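Local coordinates for ribosomal-protein-alanine acetyltransferase (Clostridium acetobutylicum, PDB 3DNS) that is probably the acetyltransferase domain of a longer enzyme that transfers acetyl groups to the N-terminal alanine of ribosomal proteins, at residues R34-D39 and R50-K55; N85-E90 and K119-F124. All coordinates share one frame; numbering follows the deposited sequence.

Contact 1 of 2, residues R34-D39 and R50-K55; sequences RIFIVD and RMKIYK
Two hydrogen bonds grip Tyr54 OH: Arg34 NH2 donates one at 3.0 Å, and the hydroxyl also bonds Lys55 O of the second subunit. This is the open end of an antiparallel beta hairpin, strands 31-41 and 46-53 of the GNAT sheet, so tyrosine serves both the hairpin and the dimer interface. Arg34, extended from CG to NE, has the length to meet the hydroxyl at its guanidinium edge, with the guanidinium and phenol planes 71° apart. Backbone bonds hold Arg34 to Lys52 and Phe36 to Arg50; Phe36 N to Arg50 O and Arg50 N to Phe36 O are both 2.8 Å. Between them, the non-hydrogen-bonded pair Ile35 and Met51 (selenomethionine) sets Ile35 CG1 4.1 Å from Met51 CG, on the face packed by Phe71 and Ile67 of helix 61-78, where apolar residues belong. The other face is more polar, and Phe36 CE2 rests 3.5 Å from Lys52 CD, using the lysine's aliphatic part. Nearer the turn, a classic beta bulge sets two residues, Val38 and Asp39, against the single Met48. Arg50 bends at chi3 (-79°), pairing its NE with Glu121, and its NH1 lies 3.7 Å from Val38 CG2.

Contact 2 of 2, residues N85-E90 and K119-F124; sequences NIIVDE and KDEFLF
Val88 sits at the apolar centre, its CG2 in the crowded position between backbone N and carbonyl carbon. That methyl meets the edge of the Phe124 ring in its plane, 3.7 Å from Phe124 CE2, and touches CB of Phe122. Ile86 shares this face and packs on Leu68 and Met72 of helix 61-78, while Phe97 stacks on Phe124 and Phe104 meets Phe122 edge-to-face. Branched Ile86 and Val88 are buried here with Phe124; Phe122 lies nearer the surface. On the opposite face Ile87 CG1 lies 3.9 Å from Leu123 CD1. Ile87 CG2 comes within 3.2 Å of Glu121 OE2; of that buried carboxylate, Arg50 holds OE2 and Ser111 OG holds OE1.

The two strands are antiparallel neighbours in the C-terminal half of the GNAT fold, where strand 117-127 lies between 83-89 and its hairpin partner 103-114. Phe124 N donates to Ile86 O at 2.8 Å, almost straight at 172°, and Val88 and Phe122 form a second hydrogen-bonded pair.

Past the strand end, Glu90 lays CG over the centre of the Phe122 ring, 3.5 Å from the centroid, a CH-pi contact. Its carboxylate continues across the ring, the planes only 9° apart. Glu90 N reaches Asp120 O from above the carbonyl plane, at 3.2 Å. Their acidic ends run side by side, a likely mild repulsion, while Asp120 OD1 accepts from Lys110 N. At the polar edge, Lys119, bent at chi3, brings NZ 2.7 Å from Asp89 OD2, on its syn lone pair; this NZ makes a second salt bridge with Glu114, and Asp89 OD1 accepts from Glu91 N.

How the contacts relate
From the N terminus, contact 1 comes first and closes the short turn between strands 31-41 and 46-53. The chain then passes through helix 61-78 to strand 83-89, which runs parallel to 46-53 in a beta-alpha-beta crossover. Contact 2 closes a longer loop, holding helix 95-99 and strand 103-114, when strand 117-127 returns beside 83-89. The two closures are in series, neither nested nor crossed, yet their centres are about 10 Å apart because strands 46-53 and 83-89 are neighbours. Met51 N probably bonds Ile87 O at 2.9 Å, and Arg50 NE bridges to Glu121 OE2 at 2.8 Å, joining the sheet's N-terminal and C-terminal halves.

Contact 1 of 2, residues R34-D39 and R50-K55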
ATOM      1  N   ARG A  34       8.041  -0.654   2.175  1.00 19.51           N
ATOM      2  CA  ARG A  34       9.327   0.031   2.189  1.00 20.80           C
ATOM      3  C   ARG A  34      10.301  -0.669   3.112  1.00 20.28           C
ATOM      4  O   ARG A  34       9.903  -1.358   4.021  1.00 20.96           O
ATOM      5  CB  ARG A  34       9.153   1.465   2.671  1.00 21.45           C
ATOM      6  CG  ARG A  34       8.432   2.349   1.742  1.00 22.56           C
ATOM      7  CD  ARG A  34       8.161   3.689   2.374  1.00 22.67           C
ATOM      8  NE  ARG A  34       7.600   4.571   1.350  1.00 26.68           N
ATOM      9  CZ  ARG A  34       6.355   4.461   0.923  1.00 26.11           C
ATOM     10  NH1 ARG A  34       5.896   5.273  -0.012  1.00 25.26           N
ATOM     11  NH2 ARG A  34       5.557   3.536   1.459  1.00 27.30           N
ATOM     12  N   ILE A  35      11.575  -0.542   2.816  1.00 20.50           N
ATOM     13  CA  ILE A  35      12.624  -1.089   3.656  1.00 20.90           C
ATOM     14  C   ILE A  35      13.365   0.101   4.197  1.00 20.99           C
ATOM     15  O   ILE A  35      13.643   1.039   3.445  1.00 20.25           O
ATOM     16  CB  ILE A  35      13.552  -2.038   2.847  1.00 20.95           C
ATOM     17  CG1 ILE A  35      12.892  -3.421   2.680  1.00 22.93           C
ATOM     18  CG2 ILE A  35      14.918  -2.205   3.522  1.00 19.15           C
ATOM     19  CD1 ILE A  35      13.513  -4.238   1.538  1.00 21.48           C
ATOM     20  N   PHE A  36      13.665   0.067   5.508  1.00 21.19           N
ATOM     21  CA  PHE A  36      14.415   1.102   6.177  1.00 19.82           C
ATOM     22  C   PHE A  36      15.598   0.478   6.835  1.00 20.67           C
ATOM     23  O   PHE A  36      15.431  -0.348   7.727  1.00 20.54           O
ATOM     24  CB  PHE A  36      13.550   1.777   7.279  1.00 20.08           C
ATOM     25  CG  PHE A  36      12.317   2.409   6.770  1.00 20.76           C
ATOM     26  CD1 PHE A  36      12.312   3.722   6.337  1.00 24.16           C
ATOM     27  CD2 PHE A  36      11.161   1.684   6.655  1.00 23.81           C
ATOM     28  CE1 PHE A  36      11.141   4.319   5.834  1.00 22.16           C
ATOM     29  CE2 PHE A  36      10.017   2.272   6.180  1.00 21.79           C
ATOM     30  CZ  PHE A  36      10.006   3.587   5.766  1.00 22.67           C
ATOM     31  N   ILE A  37      16.800   0.888   6.455  1.00 20.96           N
ATOM     32  CA  ILE A  37      18.011   0.365   7.124  1.00 21.59           C
ATOM     33  C   ILE A  37      18.157   1.061   8.491  1.00 21.29           C
ATOM     34  O   ILE A  37      18.191   2.267   8.564  1.00 20.67           O
ATOM     35  CB  ILE A  37      19.297   0.533   6.282  1.00 21.39           C
ATOM     36  CG1 ILE A  37      19.121  -0.079   4.862  1.00 23.78           C
ATOM     37  CG2 ILE A  37      20.518  -0.082   7.010  1.00 20.09           C
ATOM     38  CD1 ILE A  37      18.897  -1.536   4.871  1.00 21.11           C
ATOM     39  N   VAL A  38      18.235   0.261   9.541  1.00 21.12           N
ATOM     40  CA  VAL A  38      18.219   0.695  10.942  1.00 21.60           C
ATOM     41  C   VAL A  38      19.641   0.636  11.484  1.00 21.73           C
ATOM     42  O   VAL A  38      20.078   1.593  12.122  1.00 22.24           O
ATOM     43  CB  VAL A  38      17.130  -0.095  11.776  1.00 22.62           C
ATOM     44  CG1 VAL A  38      17.228   0.128  13.241  1.00 23.80           C
ATOM     45  CG2 VAL A  38      15.690   0.306  11.279  1.00 22.06           C
ATOM     46  N   ASP A  39      20.407  -0.377  11.102  1.00 20.72           N
ATOM     47  CA  ASP A  39      21.748  -0.542  11.592  1.00 22.70           C
ATOM     48  C   ASP A  39      22.571  -1.236  10.508  1.00 22.49           C
ATOM     49  O   ASP A  39      22.140  -2.224   9.941  1.00 23.09           O
ATOM     50  CB  ASP A  39      21.717  -1.359  12.911  1.00 22.10           C
ATOM     51  CG  ASP A  39      22.953  -1.187  13.776  1.00 26.11           C
ATOM     52  OD1 ASP A  39      23.573  -0.079  13.839  1.00 27.03           O
ATOM     53  OD2 ASP A  39      23.257  -2.178  14.475  1.00 28.84           O
ATOM     54  N   ARG A  50      14.215  -2.531   9.027  1.00 18.39           N
ATOM     55  CA  ARG A  50      12.776  -2.603   9.276  1.00 18.27           C
ATOM     56  C   ARG A  50      12.032  -2.696   7.939  1.00 18.62           C
ATOM     57  O   ARG A  50      12.289  -1.885   7.041  1.00 18.22           O
ATOM     58  CB  ARG A  50      12.288  -1.383  10.052  1.00 18.13           C
ATOM     59  CG  ARG A  50      10.785  -1.404  10.289  1.00 18.55           C
ATOM     60  CD  ARG A  50      10.369  -0.345  11.288  1.00 18.46           C
ATOM     61  NE  ARG A  50      10.629  -0.740  12.688  1.00 19.35           N
ATOM     62  CZ  ARG A  50      11.600  -0.229  13.433  1.00 18.99           C
ATOM     63  NH1 ARG A  50      12.442   0.650  12.922  1.00 19.15           N
ATOM     64  NH2 ARG A  50      11.751  -0.598  14.684  1.00 19.77           N
HETATM   65  N   MSE A  51      11.161  -3.700   7.791  1.00 18.29           N
HETATM   66  CA  MSE A  51      10.392  -3.832   6.558  1.00 20.31           C
HETATM   67  C   MSE A  51       8.929  -3.553   6.836  1.00 20.27           C
HETATM   68  O   MSE A  51       8.327  -4.204   7.638  1.00 21.71           O
HETATM   69  CB  MSE A  51      10.530  -5.191   5.947  1.00 19.24           C
HETATM   70  CG  MSE A  51       9.782  -5.316   4.616  1.00 20.54           C
HETATM   71 SE   MSE A  51      10.167  -7.059   3.683  0.80 28.82          SE
HETATM   72  CE  MSE A  51       9.148  -8.193   4.881  1.00 22.50           C
ATOM     73  N   LYS A  52       8.416  -2.499   6.247  1.00 21.51           N
ATOM     74  CA  LYS A  52       7.024  -2.121   6.398  1.00 23.88           C
ATOM     75  C   LYS A  52       6.321  -2.664   5.168  1.00 23.55           C
ATOM     76  O   LYS A  52       6.836  -2.564   4.048  1.00 23.62           O
ATOM     77  CB  LYS A  52       6.880  -0.603   6.483  1.00 23.82           C
ATOM     78  CG  LYS A  52       7.458  -0.044   7.790  1.00 26.57           C
ATOM     79  CD  LYS A  52       7.076   1.416   7.971  1.00 27.74           C
ATOM     80  CE  LYS A  52       7.597   1.965   9.272  1.00 30.41           C
ATOM     81  NZ  LYS A  52       7.097   1.065  10.370  1.00 36.92           N
ATOM     82  N   ILE A  53       5.189  -3.310   5.388  1.00 24.30           N
ATOM     83  CA  ILE A  53       4.360  -3.836   4.302  1.00 25.47           C
ATOM     84  C   ILE A  53       3.003  -3.291   4.526  1.00 26.30           C
ATOM     85  O   ILE A  53       2.518  -3.355   5.647  1.00 26.37           O
ATOM     86  CB  ILE A  53       4.252  -5.391   4.280  1.00 25.50           C
ATOM     87  CG1 ILE A  53       5.633  -6.036   4.130  1.00 26.10           C
ATOM     88  CG2 ILE A  53       3.398  -5.814   3.137  1.00 24.57           C
ATOM     89  CD1 ILE A  53       6.326  -5.747   2.724  1.00 24.25           C
ATOM     90  N   TYR A  54       2.403  -2.733   3.484  1.00 27.07           N
ATOM     91  CA  TYR A  54       1.084  -2.135   3.611  1.00 28.12           C
ATOM     92  C   TYR A  54       0.100  -3.249   3.975  1.00 27.97           C
ATOM     93  O   TYR A  54       0.258  -4.422   3.574  1.00 28.64           O
ATOM     94  CB  TYR A  54       0.654  -1.438   2.313  1.00 28.70           C
ATOM     95  CG  TYR A  54       1.211  -0.020   2.092  1.00 30.97           C
ATOM     96  CD1 TYR A  54       1.276   0.904   3.155  1.00 32.56           C
ATOM     97  CD2 TYR A  54       1.609   0.420   0.822  1.00 28.92           C
ATOM     98  CE1 TYR A  54       1.719   2.178   2.967  1.00 31.39           C
ATOM     99  CE2 TYR A  54       2.109   1.721   0.647  1.00 28.45           C
ATOM    100  CZ  TYR A  54       2.150   2.576   1.729  1.00 28.99           C
ATOM    101  OH  TYR A  54       2.602   3.852   1.634  1.00 30.20           O
ATOM    102  N   LYS A  55      -0.904  -2.902   4.741  1.00 27.58           N
ATOM    103  CA  LYS A  55      -1.904  -3.888   5.150  1.00 28.01           C
ATOM    104  C   LYS A  55      -2.615  -4.416   3.909  1.00 26.77           C
ATOM    105  O   LYS A  55      -3.182  -3.657   3.139  1.00 27.25           O
ATOM    106  CB  LYS A  55      -2.890  -3.299   6.199  1.00 27.62           C
ATOM    107  CG  LYS A  55      -3.807  -4.355   6.871  1.00 27.86           C
ATOM    108  CD  LYS A  55      -4.602  -3.708   7.992  1.00 29.45           C
ATOM    109  CE  LYS A  55      -5.325  -4.677   8.943  1.00 30.91           C
ATOM    110  NZ  LYS A  55      -5.913  -3.957  10.148  1.00 31.84           N
TER

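Contact 2 of 2, residues N85-E90 and K119-F124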
ATOM      1  N   ASN A  85      19.471  -9.000  10.163  1.00 18.75           N
ATOM      2  CA  ASN A  85      18.241  -8.975  10.970  1.00 18.79           C
ATOM      3  C   ASN A  85      17.136  -8.101  10.361  1.00 18.19           C
ATOM      4  O   ASN A  85      17.395  -7.084   9.779  1.00 17.33           O
ATOM      5  CB  ASN A  85      18.502  -8.482  12.389  1.00 19.16           C
ATOM      6  CG  ASN A  85      19.093  -9.540  13.237  1.00 23.45           C
ATOM      7  OD1 ASN A  85      20.272  -9.873  13.074  1.00 24.99           O
ATOM      8  ND2 ASN A  85      18.268 -10.140  14.101  1.00 23.03           N
ATOM      9  N   ILE A  86      15.906  -8.553  10.535  1.00 18.81           N
ATOM     10  CA  ILE A  86      14.693  -7.937   9.964  1.00 18.82           C
ATOM     11  C   ILE A  86      13.675  -7.730  11.110  1.00 18.96           C
ATOM     12  O   ILE A  86      13.368  -8.637  11.880  1.00 18.23           O
ATOM     13  CB  ILE A  86      14.054  -8.763   8.891  1.00 17.70           C
ATOM     14  CG1 ILE A  86      15.133  -9.240   7.886  1.00 20.46           C
ATOM     15  CG2 ILE A  86      12.941  -7.895   8.228  1.00 16.89           C
ATOM     16  CD1 ILE A  86      14.647 -10.048   6.553  1.00 18.08           C
ATOM     17  N   ILE A  87      13.237  -6.481  11.227  1.00 20.55           N
ATOM     18  CA  ILE A  87      12.209  -6.039  12.153  1.00 20.00           C
ATOM     19  C   ILE A  87      10.968  -5.825  11.320  1.00 20.71           C
ATOM     20  O   ILE A  87      10.972  -5.052  10.340  1.00 18.38           O
ATOM     21  CB  ILE A  87      12.585  -4.665  12.751  1.00 20.55           C
ATOM     22  CG1 ILE A  87      13.963  -4.699  13.430  1.00 21.02           C
ATOM     23  CG2 ILE A  87      11.486  -4.200  13.699  1.00 19.66           C
ATOM     24  CD1 ILE A  87      14.470  -3.387  13.901  1.00 20.11           C
ATOM     25  N   VAL A  88       9.891  -6.484  11.728  1.00 21.76           N
ATOM     26  CA  VAL A  88       8.582  -6.389  11.064  1.00 22.77           C
ATOM     27  C   VAL A  88       7.465  -6.358  12.093  1.00 23.96           C
ATOM     28  O   VAL A  88       7.545  -6.984  13.162  1.00 23.96           O
ATOM     29  CB  VAL A  88       8.269  -7.584  10.114  1.00 23.80           C
ATOM     30  CG1 VAL A  88       9.096  -7.539   8.896  1.00 25.61           C
ATOM     31  CG2 VAL A  88       8.456  -8.920  10.801  1.00 24.71           C
ATOM     32  N   ASP A  89       6.444  -5.592  11.777  1.00 25.15           N
ATOM     33  CA  ASP A  89       5.204  -5.541  12.541  1.00 26.35           C
ATOM     34  C   ASP A  89       4.664  -6.950  12.600  1.00 27.79           C
ATOM     35  O   ASP A  89       4.757  -7.690  11.610  1.00 27.88           O
ATOM     36  CB  ASP A  89       4.244  -4.568  11.822  1.00 27.07           C
ATOM     37  CG  ASP A  89       2.890  -4.528  12.405  1.00 28.36           C
ATOM     38  OD1 ASP A  89       2.480  -5.534  13.001  1.00 31.01           O
ATOM     39  OD2 ASP A  89       2.244  -3.467  12.281  1.00 31.85           O
ATOM     40  N   GLU A  90       4.109  -7.335  13.754  1.00 28.86           N
ATOM     41  CA  GLU A  90       3.658  -8.677  13.913  1.00 30.21           C
ATOM     42  C   GLU A  90       2.448  -8.991  13.018  1.00 30.67           C
ATOM     43  O   GLU A  90       2.157 -10.161  12.795  1.00 30.84           O
ATOM     44  CB  GLU A  90       3.318  -8.989  15.379  1.00 30.71           C
ATOM     45  CG  GLU A  90       4.540  -9.221  16.265  1.00 30.65           C
ATOM     46  CD  GLU A  90       4.189  -9.828  17.584  1.00 29.94           C
ATOM     47  OE1 GLU A  90       3.028 -10.239  17.788  1.00 29.79           O
ATOM     48  OE2 GLU A  90       5.081  -9.899  18.437  1.00 33.54           O
ATOM     49  N   LYS A 119       1.679  -1.741  19.358  1.00 28.97           N
ATOM     50  CA  LYS A 119       1.802  -3.057  18.774  1.00 28.29           C
ATOM     51  C   LYS A 119       3.252  -3.555  18.868  1.00 27.44           C
ATOM     52  O   LYS A 119       4.203  -2.777  19.117  1.00 27.67           O
ATOM     53  CB  LYS A 119       1.311  -3.039  17.327  1.00 28.64           C
ATOM     54  CG  LYS A 119      -0.236  -2.993  17.138  1.00 28.93           C
ATOM     55  CD  LYS A 119      -0.641  -2.496  15.698  1.00 29.55           C
ATOM     56  CE  LYS A 119       0.246  -3.036  14.599  1.00 29.05           C
ATOM     57  NZ  LYS A 119      -0.181  -2.791  13.155  1.00 33.21           N
ATOM     58  N   ASP A 120       3.417  -4.857  18.669  1.00 26.35           N
ATOM     59  CA  ASP A 120       4.707  -5.516  18.811  1.00 25.61           C
ATOM     60  C   ASP A 120       5.346  -5.668  17.427  1.00 24.97           C
ATOM     61  O   ASP A 120       4.645  -5.629  16.405  1.00 23.39           O
ATOM     62  CB  ASP A 120       4.529  -6.897  19.442  1.00 24.71           C
ATOM     63  CG  ASP A 120       3.930  -6.853  20.856  1.00 25.75           C
ATOM     64  OD1 ASP A 120       3.934  -5.789  21.554  1.00 21.52           O
ATOM     65  OD2 ASP A 120       3.511  -7.952  21.288  1.00 26.26           O
ATOM     66  N   GLU A 121       6.680  -5.815  17.425  1.00 24.87           N
ATOM     67  CA  GLU A 121       7.450  -6.242  16.267  1.00 25.07           C
ATOM     68  C   GLU A 121       8.242  -7.544  16.488  1.00 24.84           C
ATOM     69  O   GLU A 121       8.831  -7.798  17.564  1.00 25.65           O
ATOM     70  CB  GLU A 121       8.414  -5.118  15.869  1.00 26.14           C
ATOM     71  CG  GLU A 121       7.735  -3.927  15.247  1.00 26.17           C
ATOM     72  CD  GLU A 121       8.696  -2.850  14.822  1.00 26.88           C
ATOM     73  OE1 GLU A 121       9.399  -2.305  15.729  1.00 30.31           O
ATOM     74  OE2 GLU A 121       8.734  -2.525  13.592  1.00 25.07           O
ATOM     75  N   PHE A 122       8.278  -8.367  15.453  1.00 24.47           N
ATOM     76  CA  PHE A 122       9.168  -9.532  15.405  1.00 23.72           C
ATOM     77  C   PHE A 122      10.527  -9.172  14.980  1.00 23.89           C
ATOM     78  O   PHE A 122      10.695  -8.281  14.136  1.00 22.59           O
ATOM     79  CB  PHE A 122       8.690 -10.578  14.411  1.00 24.10           C
ATOM     80  CG  PHE A 122       7.472 -11.282  14.833  1.00 22.70           C
ATOM     81  CD1 PHE A 122       7.434 -11.962  16.060  1.00 26.17           C
ATOM     82  CD2 PHE A 122       6.390 -11.342  14.011  1.00 22.60           C
ATOM     83  CE1 PHE A 122       6.294 -12.661  16.450  1.00 26.37           C
ATOM     84  CE2 PHE A 122       5.279 -12.037  14.376  1.00 24.13           C
ATOM     85  CZ  PHE A 122       5.207 -12.688  15.600  1.00 25.55           C
ATOM     86  N   LEU A 123      11.512  -9.889  15.544  1.00 22.77           N
ATOM     87  CA  LEU A 123      12.891  -9.773  15.102  1.00 22.57           C
ATOM     88  C   LEU A 123      13.283 -11.109  14.515  1.00 22.25           C
ATOM     89  O   LEU A 123      13.334 -12.113  15.229  1.00 22.37           O
ATOM     90  CB  LEU A 123      13.821  -9.334  16.277  1.00 22.44           C
ATOM     91  CG  LEU A 123      15.307  -9.093  15.953  1.00 23.45           C
ATOM     92  CD1 LEU A 123      15.498  -7.848  15.044  1.00 22.60           C
ATOM     93  CD2 LEU A 123      16.212  -8.995  17.262  1.00 21.10           C
ATOM     94  N   PHE A 124      13.558 -11.114  13.205  1.00 22.78           N
ATOM     95  CA  PHE A 124      14.042 -12.307  12.487  1.00 22.21           C
ATOM     96  C   PHE A 124      15.521 -12.222  12.155  1.00 22.20           C
ATOM     97  O   PHE A 124      16.009 -11.159  11.897  1.00 22.80           O
ATOM     98  CB  PHE A 124      13.265 -12.469  11.200  1.00 22.27           C
ATOM     99  CG  PHE A 124      11.876 -12.861  11.407  1.00 21.37           C
ATOM    100  CD1 PHE A 124      11.560 -14.173  11.657  1.00 22.86           C
ATOM    101  CD2 PHE A 124      10.863 -11.956  11.287  1.00 22.84           C
ATOM    102  CE1 PHE A 124      10.245 -14.549  11.863  1.00 23.65           C
ATOM    103  CE2 PHE A 124       9.534 -12.351  11.487  1.00 23.55           C
ATOM    104  CZ  PHE A 124       9.241 -13.637  11.776  1.00 21.43           C
TER